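PDB 6M6Q: dicer Related Helicase from Caenorhabditis elegans, which probably hydrolyses ATP as an RNA helicase of the RLR subfamily, binding double- and single-stranded RNA, this chain being its N-terminal domain. Local coordinates for residues M197-H202 against I294-N299; A193-I198 against P301-A306; R189-A194 against K264-F269; T214-E219 against I273-N278; A164-N169 against E285-Y290. One frame throughout, in Å; residues are numbered along the deposited sequence.

The five contacts join helices lying between 162-171 and 301-310 in this all-helical N-terminal domain into one compact body. Contacts 1 and 2 both begin around residues 193-202 and share Met197 and Ile198 on helix 196-204, their centres about 8 Å apart. Contact 3 lies closest to the middle of the chain, about 9 Å from contact 2 between centres, and shares Ala193 and Ala194 with it. Contact 5 draws on helix 288-295, as contact 1 does, and encloses contacts 3 and 4 along the sequence; contact 4 is also nested inside contacts 1 and 2. With contacts 2 and 5 about 20 Å apart between centres, the set spans a bundle whose early and late helices interleave, consistent with a CARD-type fold.

Contact 1 of 5, residues M197-H202 against I294-N299; sequences MIIMKH and IDAMKN
Apolar contact comes first. Helix 196-204 rests on residues 296-299, and Ile199 carries the apolar part together with Ala296: Ile199 CG2, anti to the backbone N, meets Ala296 CB at 3.9 Å, while Ile199 CG1 crosses obliquely to Met297 CG at 3.8 Å. One turn on, His202 CB adds to the same patch, 3.7 Å from Ala296 CB.

Flat groups stack at the outer end. His202 and Asn299 reach toward each other tip to tip, imidazole and carboxamide planes only 22° apart, with Asn299 ND2 over one ring face, 3.3 Å from His202 ND1. No hydrogen bond joins these two nitrogens. Lys201 NZ lies over the opposite face, so a positive charge there would probably disfavour protonation of the imidazole.

Polar bonds stay within each segment. His202 ND1 gives a weak bond to Ile198 O, whereas Asn299 ND2 turns back to Asp295 O at 3.1 Å, the donor standing above the carbonyl plane. Lys298 NZ forms a salt bridge to Asp295 OD1 at 3.4 Å.

Helix 301-310 covers the inner part through Asn303, which touches both Ile199 and Met297. In this all-helical domain, with its probable CARD-type fold, helix 196-204 thus packs on the linker between helices 288-295 and 301-310.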
# COMPACT_ATOMS: atom_id res chain seq x y z
N MET B 197 -3.13 1.72 -20.43
CA MET B 197 -3.68 1.61 -21.81
C MET B 197 -4.64 2.77 -22.07
O MET B 197 -4.57 3.37 -23.16
CB MET B 197 -4.39 0.29 -22.05
CG MET B 197 -4.18 -0.20 -23.44
SD MET B 197 -5.24 -1.54 -23.83
CE MET B 197 -4.33 -2.26 -25.20
N ILE B 198 -5.51 3.07 -21.11
CA ILE B 198 -6.55 4.14 -21.22
C ILE B 198 -5.86 5.52 -21.18
O ILE B 198 -6.31 6.43 -21.90
CB ILE B 198 -7.60 3.97 -20.10
CG1 ILE B 198 -8.14 2.54 -20.03
CG2 ILE B 198 -8.72 4.99 -20.26
CD1 ILE B 198 -8.71 2.16 -18.67
N ILE B 199 -4.76 5.66 -20.44
CA ILE B 199 -3.95 6.91 -20.36
C ILE B 199 -3.29 7.15 -21.74
O ILE B 199 -3.33 8.29 -22.22
CB ILE B 199 -2.93 6.86 -19.21
CG1 ILE B 199 -3.60 6.50 -17.88
CG2 ILE B 199 -2.16 8.16 -19.11
CD1 ILE B 199 -2.66 5.98 -16.81
N MET B 200 -2.75 6.09 -22.36
CA MET B 200 -2.03 6.19 -23.67
C MET B 200 -3.04 6.62 -24.76
O MET B 200 -2.68 7.51 -25.56
CB MET B 200 -1.38 4.85 -24.04
CG MET B 200 -0.59 4.84 -25.35
SD MET B 200 1.15 5.30 -25.16
CE MET B 200 1.01 7.08 -25.14
N LYS B 201 -4.27 6.09 -24.72
CA LYS B 201 -5.34 6.38 -25.71
C LYS B 201 -5.73 7.87 -25.64
O LYS B 201 -5.84 8.50 -26.72
CB LYS B 201 -6.56 5.48 -25.46
CG LYS B 201 -7.80 5.80 -26.29
CD LYS B 201 -8.92 4.73 -26.19
CE LYS B 201 -9.50 4.56 -24.79
NZ LYS B 201 -10.20 5.78 -24.30
N HIS B 202 -5.93 8.41 -24.43
CA HIS B 202 -6.42 9.80 -24.21
C HIS B 202 -5.31 10.81 -24.52
O HIS B 202 -5.65 11.90 -25.03
CB HIS B 202 -6.98 9.98 -22.80
CG HIS B 202 -8.34 9.40 -22.62
ND1 HIS B 202 -8.60 8.41 -21.70
CD2 HIS B 202 -9.51 9.65 -23.25
CE1 HIS B 202 -9.88 8.09 -21.75
NE2 HIS B 202 -10.46 8.84 -22.68
N ILE B 294 -3.64 14.10 -16.11
CA ILE B 294 -4.84 14.22 -15.22
C ILE B 294 -6.10 14.08 -16.07
O ILE B 294 -7.03 13.36 -15.64
CB ILE B 294 -4.82 15.56 -14.45
CG1 ILE B 294 -3.65 15.64 -13.47
CG2 ILE B 294 -6.15 15.81 -13.74
CD1 ILE B 294 -3.54 16.97 -12.77
N ASP B 295 -6.11 14.70 -17.26
CA ASP B 295 -7.26 14.67 -18.20
C ASP B 295 -7.34 13.29 -18.86
O ASP B 295 -8.41 12.95 -19.37
CB ASP B 295 -7.19 15.83 -19.21
CG ASP B 295 -7.53 17.19 -18.61
OD1 ASP B 295 -8.50 17.25 -17.82
OD2 ASP B 295 -6.82 18.18 -18.93
N ALA B 296 -6.24 12.52 -18.85
CA ALA B 296 -6.14 11.16 -19.42
C ALA B 296 -6.47 10.10 -18.35
O ALA B 296 -6.55 8.89 -18.70
CB ALA B 296 -4.75 10.95 -19.99
N MET B 297 -6.67 10.52 -17.10
CA MET B 297 -6.91 9.61 -15.95
C MET B 297 -8.28 9.87 -15.28
O MET B 297 -8.73 8.98 -14.53
CB MET B 297 -5.80 9.75 -14.91
CG MET B 297 -4.50 9.11 -15.34
SD MET B 297 -3.17 9.50 -14.20
CE MET B 297 -3.65 8.48 -12.81
N LYS B 298 -8.94 10.99 -15.57
CA LYS B 298 -10.21 11.38 -14.90
C LYS B 298 -11.41 10.62 -15.49
O LYS B 298 -12.50 10.69 -14.88
CB LYS B 298 -10.40 12.89 -15.00
CG LYS B 298 -10.49 13.44 -16.42
CD LYS B 298 -11.19 14.79 -16.50
CE LYS B 298 -11.28 15.32 -17.91
NZ LYS B 298 -11.88 16.68 -17.94
N ASN B 299 -11.23 9.82 -16.55
CA ASN B 299 -12.35 9.34 -17.42
C ASN B 299 -12.93 8.01 -16.92
O ASN B 299 -14.11 7.78 -17.19
CB ASN B 299 -11.91 9.13 -18.86
CG ASN B 299 -11.12 10.30 -19.38
OD1 ASN B 299 -11.69 11.28 -19.86
ND2 ASN B 299 -9.81 10.23 -19.24

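Contact 2 of 5, residues A193-I198 against P301-A306; sequences AARGMI and PANRAA
The tight part centres on one carboxamide. Asn303, on helix 301-310, spans the backbone of Arg195: OD1 accepts the Arg195 N-H at 2.8 Å, almost straight at 174°, though the donor stands above the carbonyl plane. ND2 in turn gives a longer bond of 3.3 Å to Arg195 O, arriving on a lone pair and with the acceptor in the amide plane. Asp300 OD1 takes a further bond from ND2, so three bonds fix the rotation of this buried group. Alongside, Ala193 CB and Ala306 CB meet at 3.7 Å, small enough to let the backbones come close.

Toward solvent the fit loosens. Arg195 lays CG on Ala302 CB at 3.8 Å, then bends at chi2 and chi3 so that its guanidinium turns a face to Ala193 O; its side chain is modelled in two conformers. Arg304, farther round the helix, is salt-bridged to Glu316 of the second subunit.

An alanine at Asn303 would lose both bonds to Arg195 and would probably leave residues 193-196 less firmly placed. With Arg195 at the N-cap position of helix 196-204, this is the linker between helices 186-193 and 196-204, held through its main chain by an asparagine of helix 301-310.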
# COMPACT_ATOMS: atom_id res chain seq x y z
N ALA B 193 -1.64 1.88 -9.22
CA ALA B 193 -3.12 1.92 -9.33
C ALA B 193 -3.54 2.25 -10.76
O ALA B 193 -4.65 1.85 -11.16
CB ALA B 193 -3.69 2.91 -8.35
N ALA B 194 -2.71 2.98 -11.51
CA ALA B 194 -3.04 3.48 -12.86
C ALA B 194 -3.22 2.31 -13.84
O ALA B 194 -2.58 1.25 -13.64
CB ALA B 194 -1.97 4.43 -13.34
N ARG B 195 -4.03 2.54 -14.87
CA ARG B 195 -4.25 1.61 -16.01
C ARG B 195 -3.74 2.30 -17.29
O ARG B 195 -4.51 3.07 -17.90
CB ARG B 195 -5.74 1.23 -16.11
CG ARG B 195 -6.32 0.57 -14.87
CD ARG B 195 -6.02 -0.92 -14.73
NE ARG B 195 -5.24 -1.22 -13.52
CZ ARG B 195 -5.76 -1.51 -12.33
NH1 ARG B 195 -7.08 -1.57 -12.17
NH2 ARG B 195 -4.97 -1.76 -11.30
N GLY B 196 -2.48 2.04 -17.64
CA GLY B 196 -1.72 2.73 -18.68
C GLY B 196 -2.42 2.78 -20.03
O GLY B 196 -2.21 3.76 -20.74
N MET B 197 -3.13 1.72 -20.43
CA MET B 197 -3.68 1.61 -21.81
C MET B 197 -4.64 2.77 -22.07
O MET B 197 -4.57 3.37 -23.16
CB MET B 197 -4.39 0.29 -22.05
CG MET B 197 -4.18 -0.20 -23.44
SD MET B 197 -5.24 -1.54 -23.83
CE MET B 197 -4.33 -2.26 -25.20
N ILE B 198 -5.51 3.07 -21.11
CA ILE B 198 -6.55 4.14 -21.22
C ILE B 198 -5.86 5.52 -21.18
O ILE B 198 -6.31 6.43 -21.90
CB ILE B 198 -7.60 3.97 -20.10
CG1 ILE B 198 -8.14 2.54 -20.03
CG2 ILE B 198 -8.72 4.99 -20.26
CD1 ILE B 198 -8.71 2.16 -18.67
N PRO B 301 -13.23 4.81 -13.75
CA PRO B 301 -13.20 4.71 -12.29
C PRO B 301 -11.87 4.21 -11.68
O PRO B 301 -11.60 4.56 -10.54
CB PRO B 301 -14.35 3.73 -11.97
CG PRO B 301 -14.62 3.00 -13.29
CD PRO B 301 -14.33 4.03 -14.35
N ALA B 302 -11.10 3.39 -12.41
CA ALA B 302 -9.81 2.82 -11.95
C ALA B 302 -8.74 3.92 -11.86
O ALA B 302 -8.07 4.03 -10.81
CB ALA B 302 -9.37 1.70 -12.86
N ASN B 303 -8.57 4.68 -12.94
CA ASN B 303 -7.56 5.77 -13.04
C ASN B 303 -8.01 6.97 -12.18
O ASN B 303 -7.14 7.67 -11.66
CB ASN B 303 -7.32 6.20 -14.49
CG ASN B 303 -6.41 5.25 -15.22
OD1 ASN B 303 -5.30 4.98 -14.77
ND2 ASN B 303 -6.85 4.74 -16.37
N ARG B 304 -9.33 7.18 -12.09
CA ARG B 304 -9.97 8.25 -11.28
C ARG B 304 -9.58 8.02 -9.82
O ARG B 304 -9.19 8.98 -9.17
CB ARG B 304 -11.49 8.21 -11.46
CG ARG B 304 -12.20 9.56 -11.35
CD ARG B 304 -13.67 9.42 -11.68
NE ARG B 304 -14.41 8.68 -10.66
CZ ARG B 304 -15.61 8.11 -10.85
NH1 ARG B 304 -16.20 8.18 -12.03
NH2 ARG B 304 -16.20 7.46 -9.86
N ALA B 305 -9.62 6.77 -9.38
CA ALA B 305 -9.23 6.35 -8.02
C ALA B 305 -7.73 6.56 -7.84
O ALA B 305 -7.33 7.04 -6.77
CB ALA B 305 -9.62 4.92 -7.77
N ALA B 306 -6.94 6.28 -8.89
CA ALA B 306 -5.48 6.44 -8.92
C ALA B 306 -5.11 7.93 -8.77
O ALA B 306 -4.07 8.21 -8.17
CB ALA B 306 -4.93 5.87 -10.19

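Contact 3 of 5, residues R189-A194 against K264-F269; sequences RVAGAA and KTLTMF
Helices 189-193 and 264-269 run at 141° to each other, nearer antiparallel than perpendicular, with their axes 9.2 Å apart at closest approach and Ala191 facing Leu266. One side of this buried interface is built almost wholly from alanines. Leu266 carries CG beside its backbone N (chi1 -64°), which brings its CD2 to 3.5 Å from Ala191 CB.

Thr265 comes in methyl first. Its chi1 of -55° sets CG2 anti to the backbone N, and this methyl of Thr265 sits by two main-chain carbonyls, 3.5 Å from Ala194 O and 3.7 Å from Ala191 O. The same torsion turns OG1 away to its own polar partners, Trp260 NE1 and Gly196 N, so the hydroxyl also ties the start of helix 196-204 to this helix.

Phe269 closes the other side. Its ring presents one face, toward the rim, to Ala191 CA, which is 4.2 Å from Phe269 CE1; that same CE1 touches Ala194 CB at 4.0 Å. Val190 CG1 approaches Phe269 CZ more distantly, at 4.5 Å. No hydrogen bond crosses between the two segments, so shape and apolar contact join them.

Around this pair, Leu31 touches both Ala191 and Phe269, and the ring of Phe293 meets that of Phe269, so the phenylalanine ring has a second aromatic neighbour and an aliphatic one. About 5 Å from the centre of the chain, this is close, alanine-lined core packing of helix 186-193 on helix 262-271 in a helical bundle.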
# COMPACT_ATOMS: atom_id res chain seq x y z
N ARG B 189 2.26 4.51 -5.37
CA ARG B 189 0.78 4.35 -5.27
C ARG B 189 0.11 4.68 -6.61
O ARG B 189 -0.77 3.91 -7.02
CB ARG B 189 0.20 5.24 -4.16
CG ARG B 189 0.58 4.79 -2.76
CD ARG B 189 0.08 5.72 -1.67
NE ARG B 189 1.00 5.74 -0.54
CZ ARG B 189 1.73 6.78 -0.18
NH1 ARG B 189 2.56 6.67 0.84
NH2 ARG B 189 1.65 7.93 -0.84
N VAL B 190 0.48 5.79 -7.24
CA VAL B 190 -0.22 6.28 -8.46
C VAL B 190 0.09 5.32 -9.62
O VAL B 190 -0.86 4.82 -10.22
CB VAL B 190 0.13 7.74 -8.79
CG1 VAL B 190 -0.73 8.28 -9.92
CG2 VAL B 190 0.00 8.64 -7.58
N ALA B 191 1.38 5.04 -9.86
CA ALA B 191 1.88 4.15 -10.93
C ALA B 191 1.29 2.74 -10.79
O ALA B 191 0.97 2.12 -11.81
CB ALA B 191 3.38 4.10 -10.88
N GLY B 192 1.14 2.27 -9.56
CA GLY B 192 0.62 0.93 -9.24
C GLY B 192 -0.88 0.82 -9.48
O GLY B 192 -1.32 -0.27 -9.87
N ALA B 193 -1.64 1.88 -9.22
CA ALA B 193 -3.12 1.92 -9.33
C ALA B 193 -3.54 2.25 -10.76
O ALA B 193 -4.65 1.85 -11.16
CB ALA B 193 -3.69 2.91 -8.35
N ALA B 194 -2.71 2.98 -11.51
CA ALA B 194 -3.04 3.48 -12.86
C ALA B 194 -3.22 2.31 -13.84
O ALA B 194 -2.58 1.25 -13.64
CB ALA B 194 -1.97 4.43 -13.34
N LYS B 264 4.17 -2.12 -18.70
CA LYS B 264 3.94 -1.05 -19.69
C LYS B 264 3.44 0.21 -18.99
O LYS B 264 3.90 1.29 -19.37
CB LYS B 264 3.01 -1.53 -20.80
CG LYS B 264 3.73 -2.28 -21.91
CD LYS B 264 2.88 -2.60 -23.11
CE LYS B 264 3.67 -3.29 -24.19
NZ LYS B 264 4.24 -4.56 -23.71
N THR B 265 2.60 0.07 -17.97
CA THR B 265 2.04 1.20 -17.19
C THR B 265 3.19 1.92 -16.46
O THR B 265 3.28 3.15 -16.56
CB THR B 265 0.96 0.76 -16.19
OG1 THR B 265 -0.06 0.02 -16.86
CG2 THR B 265 0.32 1.93 -15.47
N LEU B 266 4.08 1.16 -15.81
CA LEU B 266 5.21 1.73 -15.03
C LEU B 266 6.20 2.40 -15.99
O LEU B 266 6.74 3.48 -15.62
CB LEU B 266 5.87 0.62 -14.21
CG LEU B 266 4.98 -0.01 -13.13
CD1 LEU B 266 5.79 -0.92 -12.24
CD2 LEU B 266 4.27 1.06 -12.31
N THR B 267 6.39 1.82 -17.18
CA THR B 267 7.37 2.30 -18.18
C THR B 267 6.92 3.66 -18.72
O THR B 267 7.80 4.45 -19.04
CB THR B 267 7.60 1.25 -19.27
OG1 THR B 267 8.09 0.09 -18.60
CG2 THR B 267 8.60 1.68 -20.31
N MET B 268 5.62 3.95 -18.70
CA MET B 268 5.07 5.28 -19.09
C MET B 268 5.52 6.35 -18.08
O MET B 268 6.00 7.40 -18.52
CB MET B 268 3.54 5.29 -19.15
CG MET B 268 2.99 4.65 -20.37
SD MET B 268 1.20 4.76 -20.37
CE MET B 268 0.96 6.30 -21.25
N PHE B 269 5.36 6.10 -16.78
CA PHE B 269 5.78 7.03 -15.70
C PHE B 269 7.31 7.15 -15.69
O PHE B 269 7.79 8.25 -15.43
CB PHE B 269 5.24 6.57 -14.34
CG PHE B 269 3.77 6.85 -14.17
CD1 PHE B 269 2.82 5.95 -14.63
CD2 PHE B 269 3.34 8.04 -13.62
CE1 PHE B 269 1.47 6.21 -14.51
CE2 PHE B 269 1.98 8.32 -13.51
CZ PHE B 269 1.05 7.40 -13.94

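Contact 4 of 5, residues T214-E219 against I273-N278; sequences TILAFE and IGFKSN
A chi1 of -60° puts Phe275 CG anti to the carbonyl carbon, and a chi2 of only -7° turns the ring so that its rim leads toward helix 210-221. On that helix, Ile215 has its CG2 anti to the backbone N and points at the loop, while Leu216 carries CG beside its own backbone N and the end of its side chain swings to the ring.

They meet it at its edge. Leu216 CG lies in the ring plane, 3.8 Å from Phe275 CZ, and Ile215 CG2 stands 4.1 Å from Phe275 CE1, also near that plane. The ethyl arm of Ile215 extends along the loop, its CD1 coming to 3.7 Å from Gly274 O and to 4.0 Å from Lys276 NZ, where the lysine chain bends at its last torsion.

Phe275 also meets Trp289 edge-to-face, and Phe275 O is hydrogen-bonded to Thr163 OG1 of helix 162-171. A serine at Phe275 would lose the ring contacts to Ile215, Leu216 and Trp289 and would probably loosen the loop from helix 210-221.

With no hydrogen bond between the segments, attachment here rests on burying the edge of a phenyl ring against two aliphatic side chains, while the lysine end keeps its charge at the exposed margin.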
# COMPACT_ATOMS: atom_id res chain seq x y z
N THR B 214 4.87 10.81 -28.37
CA THR B 214 5.93 10.24 -29.24
C THR B 214 7.02 9.60 -28.36
O THR B 214 7.38 8.44 -28.62
CB THR B 214 6.47 11.29 -30.21
OG1 THR B 214 5.42 11.65 -31.10
CG2 THR B 214 7.66 10.80 -31.01
N ILE B 215 7.44 10.29 -27.30
CA ILE B 215 8.47 9.76 -26.34
C ILE B 215 7.87 8.54 -25.63
O ILE B 215 8.56 7.51 -25.59
CB ILE B 215 8.96 10.86 -25.36
CG1 ILE B 215 9.87 11.87 -26.06
CG2 ILE B 215 9.66 10.25 -24.14
CD1 ILE B 215 9.80 13.28 -25.48
N LEU B 216 6.60 8.61 -25.19
CA LEU B 216 5.93 7.51 -24.44
C LEU B 216 5.87 6.26 -25.32
O LEU B 216 6.26 5.21 -24.83
CB LEU B 216 4.54 7.93 -23.99
CG LEU B 216 4.52 8.88 -22.79
CD1 LEU B 216 3.09 9.31 -22.46
CD2 LEU B 216 5.18 8.24 -21.58
N ALA B 217 5.43 6.40 -26.58
CA ALA B 217 5.28 5.29 -27.55
C ALA B 217 6.61 4.57 -27.75
O ALA B 217 6.63 3.33 -27.77
CB ALA B 217 4.75 5.81 -28.86
N PHE B 218 7.71 5.33 -27.83
CA PHE B 218 9.05 4.77 -28.14
C PHE B 218 9.60 4.03 -26.92
O PHE B 218 10.12 2.89 -27.10
CB PHE B 218 10.00 5.87 -28.60
CG PHE B 218 11.41 5.38 -28.76
CD1 PHE B 218 11.77 4.56 -29.83
CD2 PHE B 218 12.35 5.62 -27.77
CE1 PHE B 218 13.04 4.03 -29.92
CE2 PHE B 218 13.64 5.11 -27.88
CZ PHE B 218 13.98 4.31 -28.95
N GLU B 219 9.56 4.67 -25.73
CA GLU B 219 10.17 4.14 -24.48
C GLU B 219 9.36 2.93 -24.00
O GLU B 219 9.97 2.04 -23.38
CB GLU B 219 10.27 5.20 -23.38
CG GLU B 219 11.06 6.43 -23.76
CD GLU B 219 12.57 6.26 -23.87
OE1 GLU B 219 13.01 5.29 -24.51
OE2 GLU B 219 13.30 7.14 -23.36
N ILE B 273 10.44 11.54 -17.78
CA ILE B 273 11.65 12.38 -17.54
C ILE B 273 12.19 12.89 -18.89
O ILE B 273 12.89 13.91 -18.88
CB ILE B 273 12.71 11.59 -16.72
CG1 ILE B 273 13.68 12.53 -16.01
CG2 ILE B 273 13.43 10.56 -17.59
CD1 ILE B 273 13.02 13.43 -14.98
N GLY B 274 11.82 12.25 -20.00
CA GLY B 274 12.35 12.58 -21.34
C GLY B 274 11.64 13.78 -21.96
O GLY B 274 12.21 14.40 -22.90
N PHE B 275 10.44 14.10 -21.47
CA PHE B 275 9.60 15.24 -21.94
C PHE B 275 10.41 16.55 -21.88
O PHE B 275 11.13 16.78 -20.91
CB PHE B 275 8.33 15.37 -21.11
CG PHE B 275 7.38 14.19 -21.11
CD1 PHE B 275 7.58 13.09 -21.93
CD2 PHE B 275 6.29 14.19 -20.25
CE1 PHE B 275 6.71 12.02 -21.89
CE2 PHE B 275 5.40 13.13 -20.23
CZ PHE B 275 5.61 12.04 -21.05
N LYS B 276 10.32 17.37 -22.93
CA LYS B 276 11.03 18.67 -23.04
C LYS B 276 10.04 19.76 -22.66
O LYS B 276 9.01 19.86 -23.35
CB LYS B 276 11.54 18.90 -24.47
CG LYS B 276 12.66 17.98 -24.94
CD LYS B 276 12.92 18.00 -26.44
CE LYS B 276 13.59 16.74 -26.96
NZ LYS B 276 12.66 15.58 -26.97
N SER B 277 10.31 20.51 -21.59
CA SER B 277 9.40 21.58 -21.11
C SER B 277 10.17 22.85 -20.73
O SER B 277 9.52 23.77 -20.17
CB SER B 277 8.50 21.08 -19.98
OG SER B 277 9.15 21.14 -18.71
N ASN B 278 11.42 22.99 -21.18
CA ASN B 278 12.28 24.17 -20.85
C ASN B 278 11.72 25.42 -21.55
O ASN B 278 11.54 26.45 -20.84
CB ASN B 278 13.76 23.91 -21.18
CG ASN B 278 14.44 23.04 -20.15
OD1 ASN B 278 13.78 22.37 -19.36
ND2 ASN B 278 15.76 23.05 -20.13

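Contact 5 of 5, residues A164-N169 against E285-Y290; sequences AETFKN and EHEEWY
This is a buried side-chain contact, with no hydrogen bond across it, between helix 162-171 and the beginning of helix 288-295, about 19 Å from the centre of the chain to the centre of the contact. Thr166 is its hub. Thr166 CG2, anti to the backbone N, faces the other segment and lies 3.9 Å from Glu287 CG, the apolar stem of an extended glutamate. Thr166 CB meets Trp289 CZ2 at 3.7 Å, threonine and indole coming together tip to tip.

Trp289 owes that reach to a chi1 of 68°, the crowded position between backbone N and carbonyl carbon. Phe167 N lies at the indole edge, 4.2 Å from Trp289 CZ2, and Tyr290 CB lies over one face of the indole. The start of helix 288-295 thus packs on helix 162-171, joining two helices of the all-helical N-terminal domain: a type I beta turn from Glu285 to Glu288 leads in, and Glu287 takes the N-cap position.

Thr166 OG1 is not used across the contact; it bonds to Leu162 O within its own helix. Glu287 OE2 and Glu165 OE1, like charges, stay 6.5 Å apart. The indole of Trp289 also touches Phe171 farther along helix 162-171.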
# COMPACT_ATOMS: atom_id res chain seq x y z
N ALA B 164 12.05 17.46 -14.86
CA ALA B 164 12.56 16.75 -13.66
C ALA B 164 12.01 17.40 -12.40
O ALA B 164 11.65 16.67 -11.48
CB ALA B 164 14.07 16.71 -13.66
N GLU B 165 11.93 18.74 -12.37
CA GLU B 165 11.42 19.54 -11.23
C GLU B 165 9.93 19.28 -11.05
O GLU B 165 9.53 18.99 -9.91
CB GLU B 165 11.70 21.03 -11.44
CG GLU B 165 11.17 21.91 -10.31
CD GLU B 165 11.00 23.40 -10.63
OE1 GLU B 165 10.17 24.06 -9.95
OE2 GLU B 165 11.69 23.89 -11.54
N THR B 166 9.14 19.30 -12.13
CA THR B 166 7.68 19.04 -12.08
C THR B 166 7.43 17.62 -11.51
O THR B 166 6.63 17.49 -10.59
CB THR B 166 7.02 19.20 -13.45
OG1 THR B 166 7.54 20.38 -14.08
CG2 THR B 166 5.51 19.28 -13.37
N PHE B 167 8.16 16.63 -12.01
CA PHE B 167 8.11 15.20 -11.60
C PHE B 167 8.33 15.08 -10.09
O PHE B 167 7.50 14.47 -9.41
CB PHE B 167 9.16 14.41 -12.38
CG PHE B 167 9.09 12.92 -12.23
CD1 PHE B 167 9.81 12.28 -11.23
CD2 PHE B 167 8.43 12.15 -13.17
CE1 PHE B 167 9.82 10.90 -11.16
CE2 PHE B 167 8.44 10.77 -13.09
CZ PHE B 167 9.13 10.14 -12.08
N LYS B 168 9.42 15.68 -9.59
CA LYS B 168 9.78 15.64 -8.14
C LYS B 168 8.67 16.29 -7.31
O LYS B 168 8.39 15.79 -6.22
CB LYS B 168 11.11 16.36 -7.89
CG LYS B 168 12.35 15.53 -8.19
CD LYS B 168 13.65 16.31 -8.13
CE LYS B 168 14.87 15.47 -8.48
NZ LYS B 168 16.03 16.32 -8.84
N ASN B 169 8.06 17.35 -7.84
CA ASN B 169 7.09 18.22 -7.12
C ASN B 169 5.72 17.55 -7.05
O ASN B 169 5.09 17.61 -5.99
CB ASN B 169 6.98 19.61 -7.75
CG ASN B 169 8.12 20.55 -7.36
OD1 ASN B 169 8.26 21.62 -7.95
ND2 ASN B 169 8.94 20.16 -6.39
N GLU B 285 3.25 27.00 -20.04
CA GLU B 285 2.69 25.72 -20.56
C GLU B 285 3.60 24.54 -20.14
O GLU B 285 3.40 23.44 -20.66
CB GLU B 285 2.56 25.73 -22.09
CG GLU B 285 1.91 26.97 -22.69
CD GLU B 285 2.16 27.11 -24.19
OE1 GLU B 285 1.18 27.13 -24.97
OE2 GLU B 285 3.36 27.17 -24.58
N HIS B 286 4.58 24.77 -19.26
CA HIS B 286 5.66 23.81 -18.89
C HIS B 286 5.09 22.60 -18.12
O HIS B 286 5.79 21.57 -18.04
CB HIS B 286 6.75 24.52 -18.08
CG HIS B 286 6.23 25.30 -16.92
ND1 HIS B 286 5.50 26.47 -17.08
CD2 HIS B 286 6.29 25.07 -15.59
CE1 HIS B 286 5.14 26.91 -15.90
NE2 HIS B 286 5.62 26.08 -14.97
N GLU B 287 3.88 22.71 -17.55
CA GLU B 287 3.22 21.61 -16.80
C GLU B 287 2.01 21.08 -17.60
O GLU B 287 1.19 20.37 -17.00
CB GLU B 287 2.78 22.10 -15.42
CG GLU B 287 3.93 22.59 -14.55
CD GLU B 287 3.52 23.08 -13.17
OE1 GLU B 287 2.48 23.77 -13.07
OE2 GLU B 287 4.24 22.77 -12.19
N GLU B 288 1.96 21.35 -18.91
CA GLU B 288 0.87 20.90 -19.84
C GLU B 288 0.81 19.38 -19.85
O GLU B 288 -0.32 18.84 -19.93
CB GLU B 288 1.13 21.41 -21.26
CG GLU B 288 -0.12 21.83 -22.00
CD GLU B 288 0.12 22.83 -23.12
OE1 GLU B 288 0.70 22.44 -24.16
OE2 GLU B 288 -0.27 24.01 -22.95
N TRP B 289 1.98 18.71 -19.78
CA TRP B 289 2.09 17.23 -19.80
C TRP B 289 1.43 16.64 -18.54
O TRP B 289 0.72 15.61 -18.68
CB TRP B 289 3.54 16.76 -19.96
CG TRP B 289 4.46 17.04 -18.81
CD1 TRP B 289 5.40 18.03 -18.75
CD2 TRP B 289 4.65 16.24 -17.63
NE1 TRP B 289 6.14 17.92 -17.61
CE2 TRP B 289 5.70 16.84 -16.89
CE3 TRP B 289 4.04 15.09 -17.12
CZ2 TRP B 289 6.13 16.33 -15.67
CZ3 TRP B 289 4.47 14.59 -15.91
CH2 TRP B 289 5.50 15.20 -15.20
N TYR B 290 1.63 17.28 -17.38
CA TYR B 290 1.09 16.83 -16.08
C TYR B 290 -0.43 16.95 -16.08
O TYR B 290 -1.10 15.97 -15.72
CB TYR B 290 1.74 17.59 -14.91
CG TYR B 290 1.09 17.33 -13.58
CD1 TYR B 290 0.24 18.27 -13.00
CD2 TYR B 290 1.18 16.09 -12.98
CE1 TYR B 290 -0.42 18.01 -11.81
CE2 TYR B 290 0.53 15.82 -11.79
CZ TYR B 290 -0.27 16.78 -11.20
OH TYR B 290 -0.92 16.52 -10.03